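Local coordinates for Rio2 kinase (Chaetomium thermophilum, PDB 4GYI), which probably transfers phosphate from ATP to protein serine and threonine residues, and plays an ATPase-dependent role on the evolving pre-40S ribosomal subunit, at residues A14-V19 with H52-T57; L20-M25 with P36-I41; N29-P34 with G74-Y79. One frame throughout, in Å; residues are numbered along the deposited sequence.

Contact 1 (A14-V19 with H52-T57); sequences AEDWRV and HKSIAT
Asp16 and Ser54 reach each other through matching first torsions: Asp16 CG stands anti to its carbonyl carbon (chi1 -75°), and Ser54 OG does the same on the facing helix (chi1 -74°). The two helices, 14-26 and 51-60, belong to the N-terminal winged-helix domain of Rio2, where 51-60 comes second in the helix-turn-helix unit and so occupies the place of the recognition helix. They cross almost perpendicularly, at -81°, with short-segment axes 8.9 Å apart, and their backbones come closest at Asp16 and Ser54, whose CA atoms are 5.0 Å apart. Here the Ser54 hydroxyl donates to the carboxylate: Ser54 OG lies 2.6 Å from Asp16 OD1, approaching nearly along its C-O axis. The carbonyl Glu15 O sits 3.1 Å from the same Ser54 OG, so the hydroxyl is tucked among oxygens of the first helix. The other carboxylate oxygen, Asp16 OD2, accepts a hydrogen bond from the backbone N-H of Thr13, just before helix 14-26, and the methyl Thr57 CG2 lies 3.7 Å from that OD2, the two side chains crossing at about a right angle. The carboxylate thus ties its own helix start to the neighbouring helix. An alanine in place of Asp16 would probably leave the Ser54 hydroxyl and the Thr13 N-H without these acceptors and open a gap beside the Thr57 methyl. One turn further on, Val19 takes over with purely apolar contact, and its side chain also touches Val51 and Leu58 of helix 51-60. Its two methyls divide the work: Val19 CG2 packs on Ser54 CB at 3.7 Å, while Val19 CG1 meets the methylene Ile55 CG1 at 3.8 Å.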
ATOM      1  N   ALA A  14      10.267 -22.626  15.233  1.00 55.85           N
ATOM      2  CA  ALA A  14       9.381 -23.142  14.194  1.00 57.79           C
ATOM      3  C   ALA A  14       7.933 -23.221  14.670  1.00 55.01           C
ATOM      4  O   ALA A  14       7.012 -22.799  13.957  1.00 50.92           O
ATOM      5  CB  ALA A  14       9.867 -24.499  13.704  1.00 63.33           C
ATOM      6  N   GLU A  15       7.724 -23.740  15.877  1.00 53.85           N
ATOM      7  CA  GLU A  15       6.369 -23.730  16.421  1.00 62.85           C
ATOM      8  C   GLU A  15       5.970 -22.413  17.110  1.00 53.85           C
ATOM      9  O   GLU A  15       4.852 -22.282  17.594  1.00 49.62           O
ATOM     10  CB  GLU A  15       6.068 -24.960  17.290  1.00 71.24           C
ATOM     11  CG  GLU A  15       5.269 -26.042  16.536  1.00 82.70           C
ATOM     12  CD  GLU A  15       4.073 -26.583  17.322  1.00 90.36           C
ATOM     13  OE1 GLU A  15       3.288 -27.378  16.751  1.00 93.08           O
ATOM     14  OE2 GLU A  15       3.912 -26.220  18.508  1.00 88.25           O
ATOM     15  N   ASP A  16       6.860 -21.430  17.151  1.00 45.27           N
ATOM     16  CA  ASP A  16       6.397 -20.091  17.511  1.00 46.10           C
ATOM     17  C   ASP A  16       5.643 -19.536  16.317  1.00 49.86           C
ATOM     18  O   ASP A  16       4.579 -18.922  16.458  1.00 43.66           O
ATOM     19  CB  ASP A  16       7.544 -19.167  17.890  1.00 53.46           C
ATOM     20  CG  ASP A  16       8.092 -19.462  19.263  1.00 56.98           C
ATOM     21  OD1 ASP A  16       7.370 -20.096  20.057  1.00 57.94           O
ATOM     22  OD2 ASP A  16       9.241 -19.065  19.544  1.00 59.85           O
ATOM     23  N   TRP A  17       6.198 -19.778  15.136  1.00 36.85           N
ATOM     24  CA  TRP A  17       5.540 -19.404  13.893  1.00 42.55           C
ATOM     25  C   TRP A  17       4.213 -20.134  13.676  1.00 39.88           C
ATOM     26  O   TRP A  17       3.219 -19.532  13.274  1.00 42.29           O
ATOM     27  CB  TRP A  17       6.491 -19.606  12.717  1.00 40.57           C
ATOM     28  CG  TRP A  17       7.583 -18.581  12.714  1.00 42.39           C
ATOM     29  CD1 TRP A  17       8.895 -18.775  13.018  1.00 48.94           C
ATOM     30  CD2 TRP A  17       7.430 -17.180  12.457  1.00 37.14           C
ATOM     31  NE1 TRP A  17       9.580 -17.586  12.931  1.00 48.84           N
ATOM     32  CE2 TRP A  17       8.703 -16.592  12.583  1.00 44.23           C
ATOM     33  CE3 TRP A  17       6.341 -16.369  12.109  1.00 34.16           C
ATOM     34  CZ2 TRP A  17       8.918 -15.227  12.373  1.00 42.61           C
ATOM     35  CZ3 TRP A  17       6.555 -15.015  11.899  1.00 42.86           C
ATOM     36  CH2 TRP A  17       7.831 -14.459  12.030  1.00 43.79           C
ATOM     37  N   ARG A  18       4.200 -21.426  13.968  1.00 40.03           N
ATOM     38  CA  ARG A  18       3.018 -22.256  13.780  1.00 47.35           C
ATOM     39  C   ARG A  18       1.846 -21.804  14.660  1.00 45.50           C
ATOM     40  O   ARG A  18       0.698 -21.800  14.225  1.00 50.06           O
ATOM     41  CB  ARG A  18       3.379 -23.714  14.068  1.00 48.10           C
ATOM     42  CG  ARG A  18       2.344 -24.710  13.600  1.00 67.72           C
ATOM     43  CD  ARG A  18       2.794 -26.158  13.842  1.00 80.63           C
ATOM     44  NE  ARG A  18       1.887 -27.093  13.182  1.00 83.62           N
ATOM     45  CZ  ARG A  18       2.035 -27.503  11.926  1.00 85.45           C
ATOM     46  NH1 ARG A  18       3.068 -27.075  11.211  1.00 85.64           N
ATOM     47  NH2 ARG A  18       1.160 -28.347  11.389  1.00 87.00           N
ATOM     48  N   VAL A  19       2.148 -21.427  15.898  1.00 43.67           N
ATOM     49  CA  VAL A  19       1.143 -20.921  16.827  1.00 40.51           C
ATOM     50  C   VAL A  19       0.669 -19.517  16.422  1.00 42.19           C
ATOM     51  O   VAL A  19      -0.532 -19.228  16.440  1.00 38.70           O
ATOM     52  CB  VAL A  19       1.683 -20.924  18.278  1.00 44.88           C
ATOM     53  CG1 VAL A  19       0.711 -20.249  19.227  1.00 47.96           C
ATOM     54  CG2 VAL A  19       1.938 -22.347  18.730  1.00 51.03           C
ATOM     55  N   HIS A  52       1.608 -24.104  24.409  1.00 68.08           N
ATOM     56  CA  HIS A  52       1.349 -23.217  25.531  1.00 68.51           C
ATOM     57  C   HIS A  52       2.544 -22.320  25.810  1.00 63.37           C
ATOM     58  O   HIS A  52       2.374 -21.151  26.179  1.00 60.54           O
ATOM     59  CB  HIS A  52       0.939 -24.010  26.775  1.00 84.37           C
ATOM     60  CG  HIS A  52      -0.508 -24.389  26.784  1.00 93.81           C
ATOM     61  ND1 HIS A  52      -1.516 -23.464  26.957  1.00 92.80           N
ATOM     62  CD2 HIS A  52      -1.120 -25.586  26.622  1.00101.16           C
ATOM     63  CE1 HIS A  52      -2.686 -24.075  26.910  1.00 95.14           C
ATOM     64  NE2 HIS A  52      -2.474 -25.363  26.709  1.00102.79           N
ATOM     65  N   LYS A  53       3.747 -22.856  25.599  1.00 52.63           N
ATOM     66  CA  LYS A  53       4.967 -22.077  25.788  1.00 60.82           C
ATOM     67  C   LYS A  53       5.147 -21.029  24.692  1.00 66.11           C
ATOM     68  O   LYS A  53       5.449 -19.870  24.978  1.00 63.33           O
ATOM     69  CB  LYS A  53       6.198 -22.976  25.850  1.00 64.43           C
ATOM     70  CG  LYS A  53       7.504 -22.201  25.981  1.00 69.32           C
ATOM     71  CD  LYS A  53       8.669 -23.128  26.288  1.00 86.45           C
ATOM     72  CE  LYS A  53       9.988 -22.367  26.343  1.00 91.03           C
ATOM     73  NZ  LYS A  53      11.125 -23.270  26.705  1.00 96.96           N
ATOM     74  N   SER A  54       4.980 -21.451  23.441  1.00 68.57           N
ATOM     75  CA  SER A  54       4.982 -20.527  22.307  1.00 66.40           C
ATOM     76  C   SER A  54       4.022 -19.353  22.525  1.00 55.83           C
ATOM     77  O   SER A  54       4.373 -18.207  22.253  1.00 60.61           O
ATOM     78  CB  SER A  54       4.630 -21.266  21.013  1.00 66.96           C
ATOM     79  OG  SER A  54       5.718 -22.061  20.573  1.00 67.41           O
ATOM     80  N   ILE A  55       2.823 -19.641  23.027  1.00 51.19           N
ATOM     81  CA  ILE A  55       1.838 -18.597  23.334  1.00 53.10           C
ATOM     82  C   ILE A  55       2.407 -17.494  24.234  1.00 60.16           C
ATOM     83  O   ILE A  55       2.211 -16.301  23.974  1.00 70.86           O
ATOM     84  CB  ILE A  55       0.542 -19.182  23.966  1.00 55.87           C
ATOM     85  CG1 ILE A  55      -0.197 -20.062  22.954  1.00 51.62           C
ATOM     86  CG2 ILE A  55      -0.378 -18.069  24.466  1.00 54.32           C
ATOM     87  CD1 ILE A  55      -1.613 -20.439  23.367  1.00 59.55           C
ATOM     88  N   ALA A  56       3.126 -17.889  25.278  1.00 54.36           N
ATOM     89  CA  ALA A  56       3.719 -16.920  26.201  1.00 61.08           C
ATOM     90  C   ALA A  56       4.837 -16.109  25.534  1.00 61.16           C
ATOM     91  O   ALA A  56       4.932 -14.886  25.710  1.00 59.07           O
ATOM     92  CB  ALA A  56       4.245 -17.629  27.433  1.00 71.48           C
ATOM     93  N   THR A  57       5.696 -16.806  24.794  1.00 58.06           N
ATOM     94  CA  THR A  57       6.724 -16.168  23.978  1.00 52.52           C
ATOM     95  C   THR A  57       6.100 -15.102  23.078  1.00 48.70           C
ATOM     96  O   THR A  57       6.556 -13.960  23.043  1.00 59.65           O
ATOM     97  CB  THR A  57       7.438 -17.201  23.079  1.00 49.20           C
ATOM     98  OG1 THR A  57       8.268 -18.060  23.877  1.00 60.25           O
ATOM     99  CG2 THR A  57       8.292 -16.501  22.029  1.00 45.72           C
TER

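Contact 2 (L20-M25 with P36-I41); sequences LTAVEM and PLIEKI
Ala22 lays its single methyl against the branch methyl of Ile41, with Ala22 CB 3.7 Å from Ile41 CG2. That methyl also touches the backbone of helix 14-26, since Ile41 CG2 is 3.7 Å from Ala22 CA, and the far end of the side chain brings Ile41 CD1 within 3.7 Å of the carbonyl Ala22 O. Ile41 therefore lies over one side of Ala22, from its methyl to its carbonyl, and the small residue is what lets the larger one settle so close, the two CA atoms being 5.5 Å apart. Met25, one turn on, adds little: its CB points toward Ile41, but the rest of the side chain leads away from the contact.

On the buried side the pairing is Val23 with Ile38. Ile38 has CG1 anti to its carbonyl carbon and then bends at chi2 (-81°), which sets CD1 against the valine: Ile38 CD1 is 3.5 Å from Val23 CG2. The second methyl, Ile38 CG2, meets the same Val23 CG2 at 3.9 Å, so one valine methyl rests against both branches of the isoleucine, the two side chains crossing obliquely. The contact is wholly apolar between side chains. The short-segment axes approach to 8.6 Å, with N-to-C directions 112° apart. Around helix 14-26, Leu20 meets Leu58, Ile64, Leu77 and Leu85, and Glu24 makes a salt bridge with Arg185. The first helix packed steeply across the opening helix of the helix-turn-helix pair, through small and branched apolar residues, belongs to the core of a winged-helix domain.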
ATOM      1  N   LEU A  20       1.613 -18.652  16.051  1.00 41.57           N
ATOM      2  CA  LEU A  20       1.272 -17.346  15.518  1.00 42.14           C
ATOM      3  C   LEU A  20       0.339 -17.504  14.317  1.00 40.59           C
ATOM      4  O   LEU A  20      -0.699 -16.851  14.238  1.00 38.56           O
ATOM      5  CB  LEU A  20       2.531 -16.557  15.130  1.00 36.55           C
ATOM      6  CG  LEU A  20       2.292 -15.084  14.798  1.00 35.57           C
ATOM      7  CD1 LEU A  20       1.590 -14.405  15.975  1.00 31.99           C
ATOM      8  CD2 LEU A  20       3.615 -14.333  14.424  1.00 33.53           C
ATOM      9  N   THR A  21       0.704 -18.385  13.394  1.00 37.15           N
ATOM     10  CA  THR A  21      -0.116 -18.638  12.211  1.00 41.18           C
ATOM     11  C   THR A  21      -1.495 -19.181  12.586  1.00 40.37           C
ATOM     12  O   THR A  21      -2.506 -18.829  11.974  1.00 38.94           O
ATOM     13  CB  THR A  21       0.576 -19.645  11.277  1.00 46.48           C
ATOM     14  OG1 THR A  21       1.852 -19.124  10.871  1.00 47.04           O
ATOM     15  CG2 THR A  21      -0.281 -19.923  10.044  1.00 42.53           C
ATOM     16  N   ALA A  22      -1.523 -20.030  13.609  1.00 42.33           N
ATOM     17  CA  ALA A  22      -2.767 -20.602  14.114  1.00 49.79           C
ATOM     18  C   ALA A  22      -3.702 -19.544  14.686  1.00 47.03           C
ATOM     19  O   ALA A  22      -4.922 -19.651  14.559  1.00 46.55           O
ATOM     20  CB  ALA A  22      -2.476 -21.682  15.173  1.00 50.08           C
ATOM     21  N   VAL A  23      -3.139 -18.538  15.342  1.00 40.89           N
ATOM     22  CA  VAL A  23      -3.965 -17.448  15.860  1.00 45.97           C
ATOM     23  C   VAL A  23      -4.547 -16.661  14.686  1.00 47.47           C
ATOM     24  O   VAL A  23      -5.724 -16.283  14.685  1.00 42.40           O
ATOM     25  CB  VAL A  23      -3.166 -16.512  16.773  1.00 41.23           C
ATOM     26  CG1 VAL A  23      -4.005 -15.300  17.144  1.00 43.40           C
ATOM     27  CG2 VAL A  23      -2.705 -17.264  18.015  1.00 45.60           C
ATOM     28  N   GLU A  24      -3.721 -16.448  13.669  1.00 43.28           N
ATOM     29  CA  GLU A  24      -4.197 -15.785  12.474  1.00 50.90           C
ATOM     30  C   GLU A  24      -5.378 -16.540  11.850  1.00 44.17           C
ATOM     31  O   GLU A  24      -6.394 -15.940  11.525  1.00 43.63           O
ATOM     32  CB  GLU A  24      -3.074 -15.614  11.450  1.00 36.25           C
ATOM     33  CG  GLU A  24      -3.543 -14.867  10.204  1.00 45.10           C
ATOM     34  CD  GLU A  24      -2.541 -14.913   9.068  1.00 48.99           C
ATOM     35  OE1 GLU A  24      -1.776 -15.893   8.981  1.00 45.58           O
ATOM     36  OE2 GLU A  24      -2.526 -13.967   8.260  1.00 51.43           O
ATOM     37  N   MET A  25      -5.241 -17.849  11.680  1.00 45.70           N
ATOM     38  CA  MET A  25      -6.288 -18.619  11.006  1.00 51.58           C
ATOM     39  C   MET A  25      -7.567 -18.680  11.814  1.00 42.25           C
ATOM     40  O   MET A  25      -8.657 -18.646  11.258  1.00 57.29           O
ATOM     41  CB  MET A  25      -5.817 -20.030  10.701  1.00 59.00           C
ATOM     42  CG  MET A  25      -4.938 -20.133   9.485  1.00 61.80           C
ATOM     43  SD  MET A  25      -4.078 -21.715   9.479  1.00118.06           S
ATOM     44  CE  MET A  25      -3.148 -21.586   7.950  1.00 91.67           C
ATOM     45  N   PRO A  36      -7.999 -23.071  23.696  1.00 71.53           N
ATOM     46  CA  PRO A  36      -8.051 -24.434  23.146  1.00 72.77           C
ATOM     47  C   PRO A  36      -8.269 -24.487  21.628  1.00 71.04           C
ATOM     48  O   PRO A  36      -8.014 -25.523  21.013  1.00 64.89           O
ATOM     49  CB  PRO A  36      -9.241 -25.068  23.882  1.00 76.44           C
ATOM     50  CG  PRO A  36      -9.420 -24.233  25.109  1.00 79.74           C
ATOM     51  CD  PRO A  36      -9.081 -22.844  24.666  1.00 73.55           C
ATOM     52  N   LEU A  37      -8.737 -23.397  21.029  1.00 70.04           N
ATOM     53  CA  LEU A  37      -8.827 -23.343  19.572  1.00 68.32           C
ATOM     54  C   LEU A  37      -7.459 -23.061  18.918  1.00 59.28           C
ATOM     55  O   LEU A  37      -7.206 -23.493  17.791  1.00 53.10           O
ATOM     56  CB  LEU A  37      -9.867 -22.318  19.125  1.00 70.19           C
ATOM     57  CG  LEU A  37      -9.970 -22.089  17.615  1.00 74.68           C
ATOM     58  CD1 LEU A  37     -10.270 -23.391  16.892  1.00 72.69           C
ATOM     59  CD2 LEU A  37     -11.024 -21.037  17.299  1.00 79.04           C
ATOM     60  N   ILE A  38      -6.585 -22.338  19.613  1.00 60.06           N
ATOM     61  CA  ILE A  38      -5.220 -22.149  19.123  1.00 63.23           C
ATOM     62  C   ILE A  38      -4.573 -23.521  19.093  1.00 64.28           C
ATOM     63  O   ILE A  38      -3.950 -23.911  18.103  1.00 41.44           O
ATOM     64  CB  ILE A  38      -4.357 -21.293  20.073  1.00 63.56           C
ATOM     65  CG1 ILE A  38      -5.152 -20.129  20.666  1.00 62.01           C
ATOM     66  CG2 ILE A  38      -3.059 -20.848  19.377  1.00 58.75           C
ATOM     67  CD1 ILE A  38      -5.280 -18.947  19.785  1.00 56.41           C
ATOM     68  N   GLU A  39      -4.738 -24.248  20.200  1.00 75.61           N
ATOM     69  CA  GLU A  39      -4.154 -25.580  20.357  1.00 72.97           C
ATOM     70  C   GLU A  39      -4.585 -26.500  19.224  1.00 65.27           C
ATOM     71  O   GLU A  39      -3.751 -27.162  18.610  1.00 69.03           O
ATOM     72  CB  GLU A  39      -4.532 -26.196  21.709  1.00 74.20           C
ATOM     73  CG  GLU A  39      -3.979 -25.468  22.930  1.00 81.85           C
ATOM     74  CD  GLU A  39      -4.414 -26.109  24.247  1.00 94.80           C
ATOM     75  OE1 GLU A  39      -4.950 -25.386  25.116  1.00101.18           O
ATOM     76  OE2 GLU A  39      -4.219 -27.332  24.418  1.00 94.36           O
ATOM     77  N   LYS A  40      -5.881 -26.523  18.934  1.00 52.60           N
ATOM     78  CA  LYS A  40      -6.400 -27.404  17.897  1.00 55.10           C
ATOM     79  C   LYS A  40      -5.846 -27.044  16.521  1.00 56.03           C
ATOM     80  O   LYS A  40      -5.309 -27.894  15.823  1.00 51.86           O
ATOM     81  CB  LYS A  40      -7.932 -27.384  17.877  1.00 55.94           C
ATOM     82  CG  LYS A  40      -8.528 -27.882  16.569  1.00 68.13           C
ATOM     83  CD  LYS A  40      -9.949 -28.394  16.754  1.00 81.18           C
ATOM     84  CE  LYS A  40     -10.602 -28.677  15.410  1.00 91.54           C
ATOM     85  NZ  LYS A  40      -9.645 -29.312  14.459  1.00 93.61           N
ATOM     86  N   ILE A  41      -5.968 -25.778  16.137  1.00 59.86           N
ATOM     87  CA  ILE A  41      -5.449 -25.318  14.854  1.00 50.45           C
ATOM     88  C   ILE A  41      -3.939 -25.541  14.755  1.00 51.24           C
ATOM     89  O   ILE A  41      -3.440 -25.981  13.718  1.00 57.47           O
ATOM     90  CB  ILE A  41      -5.769 -23.827  14.623  1.00 58.23           C
ATOM     91  CG1 ILE A  41      -7.280 -23.607  14.622  1.00 60.05           C
ATOM     92  CG2 ILE A  41      -5.163 -23.339  13.312  1.00 55.73           C
ATOM     93  CD1 ILE A  41      -7.661 -22.157  14.551  1.00 61.72           C
TER

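Contact 3 (N29-P34 with G74-Y79); sequences NHEIVP and GYRLTY
Val33 and Tyr75 form the tight part of this contact, an antiparallel hydrogen-bonded pair in the small sheet of the Rio2 winged-helix domain. Their backbones bond in both directions, Val33 N to Tyr75 O at 2.9 Å and Tyr75 N to Val33 O at 3.0 Å, which fixes the brief strand 33-34 onto strand 75-77; on its other edge, strand 75-77 pairs with 64-68. Next along, Pro34 faces Gly74 with their CA atoms only 3.9 Å apart. Such closeness depends on the missing side chain: a CB on Gly74 would run into Val33 O and Pro34 CA. Instead, Gly74 CA brings a C-H to Val33 O at 3.3 Å, while Ile32 CG2, anti to its backbone N, lies 3.7 Å from Gly74 N. Pro34 serves as the N-cap residue of helix 35-42, so the bridge leads directly into that helix.

The more open side begins at Glu31, where the chain is no longer strand. Glu31 and Arg76 lie side by side and point the same way, but the arginine touches with its carbons, not its guanidinium: Arg76 CB approaches Glu31 O at 3.4 Å. The charged groups stay apart, with Glu31 OE2 4.7 Å from Arg76 NE and the carboxylate and guanidinium planes turned 55° from each other. At that distance any attraction is probably modest; the carboxylate's hydrogen bonds are made outside the contact, Glu31 OE1 accepting from Gly150 N and pairing with Ser148 OG. The extended Arg76 side chain stays by its own strand, where NH1 makes a weak 3.2 Å hydrogen bond to Leu77 O.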
ATOM      1  N   ASN A  29     -12.963 -15.971  11.726  1.00 94.67           N
ATOM      2  CA  ASN A  29     -14.351 -15.694  12.094  1.00 90.79           C
ATOM      3  C   ASN A  29     -14.456 -14.662  13.213  1.00 93.96           C
ATOM      4  O   ASN A  29     -14.963 -13.561  13.001  1.00101.97           O
ATOM      5  CB  ASN A  29     -15.094 -16.980  12.464  1.00 87.17           C
ATOM      6  N   HIS A  30     -13.963 -15.007  14.399  1.00 90.24           N
ATOM      7  CA  HIS A  30     -14.050 -14.103  15.545  1.00 84.06           C
ATOM      8  C   HIS A  30     -12.704 -13.485  15.908  1.00 75.19           C
ATOM      9  O   HIS A  30     -11.655 -14.050  15.614  1.00 75.53           O
ATOM     10  CB  HIS A  30     -14.659 -14.819  16.755  1.00 88.85           C
ATOM     11  CG  HIS A  30     -16.138 -15.046  16.639  1.00100.14           C
ATOM     12  ND1 HIS A  30     -16.822 -14.917  15.448  1.00 99.54           N
ATOM     13  CD2 HIS A  30     -17.065 -15.380  17.569  1.00104.57           C
ATOM     14  CE1 HIS A  30     -18.103 -15.171  15.647  1.00101.85           C
ATOM     15  NE2 HIS A  30     -18.278 -15.453  16.925  1.00105.69           N
ATOM     16  N   GLU A  31     -12.743 -12.331  16.565  1.00 63.92           N
ATOM     17  CA  GLU A  31     -11.529 -11.585  16.902  1.00 72.53           C
ATOM     18  C   GLU A  31     -10.699 -12.193  18.043  1.00 67.10           C
ATOM     19  O   GLU A  31      -9.465 -12.160  18.013  1.00 59.80           O
ATOM     20  CB  GLU A  31     -11.883 -10.135  17.232  1.00 83.34           C
ATOM     21  CG  GLU A  31     -10.726  -9.334  17.803  1.00 86.81           C
ATOM     22  CD  GLU A  31     -10.509  -8.037  17.060  1.00 81.96           C
ATOM     23  OE1 GLU A  31     -11.144  -7.856  15.999  1.00 69.64           O
ATOM     24  OE2 GLU A  31      -9.709  -7.204  17.538  1.00 88.54           O
ATOM     25  N   ILE A  32     -11.376 -12.718  19.058  1.00 57.10           N
ATOM     26  CA  ILE A  32     -10.696 -13.413  20.137  1.00 56.27           C
ATOM     27  C   ILE A  32     -10.690 -14.883  19.791  1.00 57.83           C
ATOM     28  O   ILE A  32     -11.727 -15.447  19.442  1.00 64.54           O
ATOM     29  CB  ILE A  32     -11.396 -13.218  21.492  1.00 62.79           C
ATOM     30  CG1 ILE A  32     -11.389 -11.743  21.892  1.00 65.92           C
ATOM     31  CG2 ILE A  32     -10.726 -14.063  22.577  1.00 60.04           C
ATOM     32  CD1 ILE A  32     -12.354 -11.422  23.024  1.00 73.39           C
ATOM     33  N   VAL A  33      -9.515 -15.498  19.867  1.00 47.00           N
ATOM     34  CA  VAL A  33      -9.395 -16.912  19.585  1.00 48.87           C
ATOM     35  C   VAL A  33      -9.104 -17.640  20.881  1.00 54.64           C
ATOM     36  O   VAL A  33      -8.021 -17.476  21.446  1.00 53.26           O
ATOM     37  CB  VAL A  33      -8.269 -17.199  18.589  1.00 47.61           C
ATOM     38  CG1 VAL A  33      -8.326 -18.654  18.164  1.00 50.99           C
ATOM     39  CG2 VAL A  33      -8.405 -16.315  17.389  1.00 45.26           C
ATOM     40  N   PRO A  34     -10.081 -18.429  21.370  1.00 54.12           N
ATOM     41  CA  PRO A  34      -9.902 -19.156  22.634  1.00 50.77           C
ATOM     42  C   PRO A  34      -8.664 -20.046  22.630  1.00 52.93           C
ATOM     43  O   PRO A  34      -8.330 -20.651  21.610  1.00 51.52           O
ATOM     44  CB  PRO A  34     -11.184 -19.994  22.764  1.00 55.18           C
ATOM     45  CG  PRO A  34     -11.943 -19.802  21.481  1.00 65.08           C
ATOM     46  CD  PRO A  34     -11.455 -18.537  20.855  1.00 59.00           C
ATOM     47  N   GLY A  74      -9.206 -15.808  25.439  1.00 71.26           N
ATOM     48  CA  GLY A  74      -8.173 -16.271  24.536  1.00 58.27           C
ATOM     49  C   GLY A  74      -7.209 -15.173  24.153  1.00 54.24           C
ATOM     50  O   GLY A  74      -6.896 -14.293  24.949  1.00 67.98           O
ATOM     51  N   TYR A  75      -6.733 -15.218  22.920  1.00 55.30           N
ATOM     52  CA  TYR A  75      -5.778 -14.222  22.449  1.00 55.14           C
ATOM     53  C   TYR A  75      -6.194 -13.664  21.092  1.00 52.03           C
ATOM     54  O   TYR A  75      -6.895 -14.315  20.316  1.00 51.67           O
ATOM     55  CB  TYR A  75      -4.377 -14.835  22.345  1.00 46.47           C
ATOM     56  CG  TYR A  75      -3.824 -15.328  23.663  1.00 54.06           C
ATOM     57  CD1 TYR A  75      -2.924 -14.558  24.387  1.00 58.20           C
ATOM     58  CD2 TYR A  75      -4.201 -16.561  24.180  1.00 49.23           C
ATOM     59  CE1 TYR A  75      -2.415 -15.001  25.584  1.00 65.51           C
ATOM     60  CE2 TYR A  75      -3.697 -17.009  25.379  1.00 63.15           C
ATOM     61  CZ  TYR A  75      -2.805 -16.226  26.075  1.00 70.34           C
ATOM     62  OH  TYR A  75      -2.299 -16.671  27.269  1.00 79.32           O
ATOM     63  N   ARG A  76      -5.763 -12.446  20.807  1.00 47.63           N
ATOM     64  CA  ARG A  76      -5.924 -11.915  19.467  1.00 44.83           C
ATOM     65  C   ARG A  76      -4.567 -11.613  18.878  1.00 40.88           C
ATOM     66  O   ARG A  76      -3.598 -11.368  19.598  1.00 45.54           O
ATOM     67  CB  ARG A  76      -6.767 -10.640  19.470  1.00 46.11           C
ATOM     68  CG  ARG A  76      -6.135  -9.500  20.228  1.00 51.37           C
ATOM     69  CD  ARG A  76      -6.952  -8.222  20.100  1.00 54.02           C
ATOM     70  NE  ARG A  76      -6.334  -7.126  20.838  1.00 57.24           N
ATOM     71  CZ  ARG A  76      -5.355  -6.369  20.358  1.00 57.08           C
ATOM     72  NH1 ARG A  76      -4.886  -6.591  19.137  1.00 58.05           N
ATOM     73  NH2 ARG A  76      -4.841  -5.404  21.099  1.00 57.01           N
ATOM     74  N   LEU A  77      -4.515 -11.620  17.557  1.00 39.95           N
ATOM     75  CA  LEU A  77      -3.347 -11.174  16.832  1.00 39.16           C
ATOM     76  C   LEU A  77      -3.199  -9.658  17.009  1.00 39.05           C
ATOM     77  O   LEU A  77      -4.196  -8.934  17.008  1.00 39.69           O
ATOM     78  CB  LEU A  77      -3.562 -11.520  15.368  1.00 46.18           C
ATOM     79  CG  LEU A  77      -2.418 -11.517  14.375  1.00 46.98           C
ATOM     80  CD1 LEU A  77      -1.388 -12.550  14.778  1.00 49.97           C
ATOM     81  CD2 LEU A  77      -3.004 -11.825  13.000  1.00 39.82           C
ATOM     82  N   THR A  78      -1.973  -9.169  17.189  1.00 32.44           N
ATOM     83  CA  THR A  78      -1.761  -7.726  17.167  1.00 40.81           C
ATOM     84  C   THR A  78      -1.281  -7.307  15.785  1.00 41.92           C
ATOM     85  O   THR A  78      -1.021  -8.151  14.925  1.00 38.46           O
ATOM     86  CB  THR A  78      -0.724  -7.255  18.194  1.00 42.83           C
ATOM     87  OG1 THR A  78       0.554  -7.827  17.880  1.00 36.94           O
ATOM     88  CG2 THR A  78      -1.149  -7.633  19.600  1.00 45.66           C
ATOM     89  N   TYR A  79      -1.184  -6.006  15.563  1.00 34.44           N
ATOM     90  CA  TYR A  79      -0.647  -5.504  14.312  1.00 29.00           C
ATOM     91  C   TYR A  79       0.789  -5.980  14.077  1.00 28.00           C
ATOM     92  O   TYR A  79       1.165  -6.336  12.947  1.00 30.37           O
ATOM     93  CB  TYR A  79      -0.720  -3.978  14.293  1.00 31.13           C
ATOM     94  CG  TYR A  79      -2.134  -3.442  14.416  1.00 35.27           C
ATOM     95  CD1 TYR A  79      -3.080  -3.729  13.450  1.00 31.03           C
ATOM     96  CD2 TYR A  79      -2.520  -2.654  15.498  1.00 35.55           C
ATOM     97  CE1 TYR A  79      -4.357  -3.252  13.540  1.00 39.47           C
ATOM     98  CE2 TYR A  79      -3.815  -2.166  15.597  1.00 47.53           C
ATOM     99  CZ  TYR A  79      -4.727  -2.462  14.601  1.00 44.45           C
ATOM    100  OH  TYR A  79      -6.026  -2.008  14.655  1.00 40.23           O
TER

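In the fold
All three contacts fall within the N-terminal winged-helix domain, their centres about 24 to 29 Å from the centre of the chain and away from the ADP and magnesium site. Contacts 1 and 2 share helix 14-26 and have centres about 10 Å apart; the centre of contact 3 is about 9 Å from that of contact 2 and about 15 Å from that of contact 1. Along the chain, the segments of contact 2 fall between those of contact 1, whereas contact 3 alternates with each. One apolar core joins them: Ile38 touches both Val19 and Val33, and Ile55 meets the Tyr75 ring. Helix 14-26, the helix-turn-helix pair and the small sheet close into one compact unit.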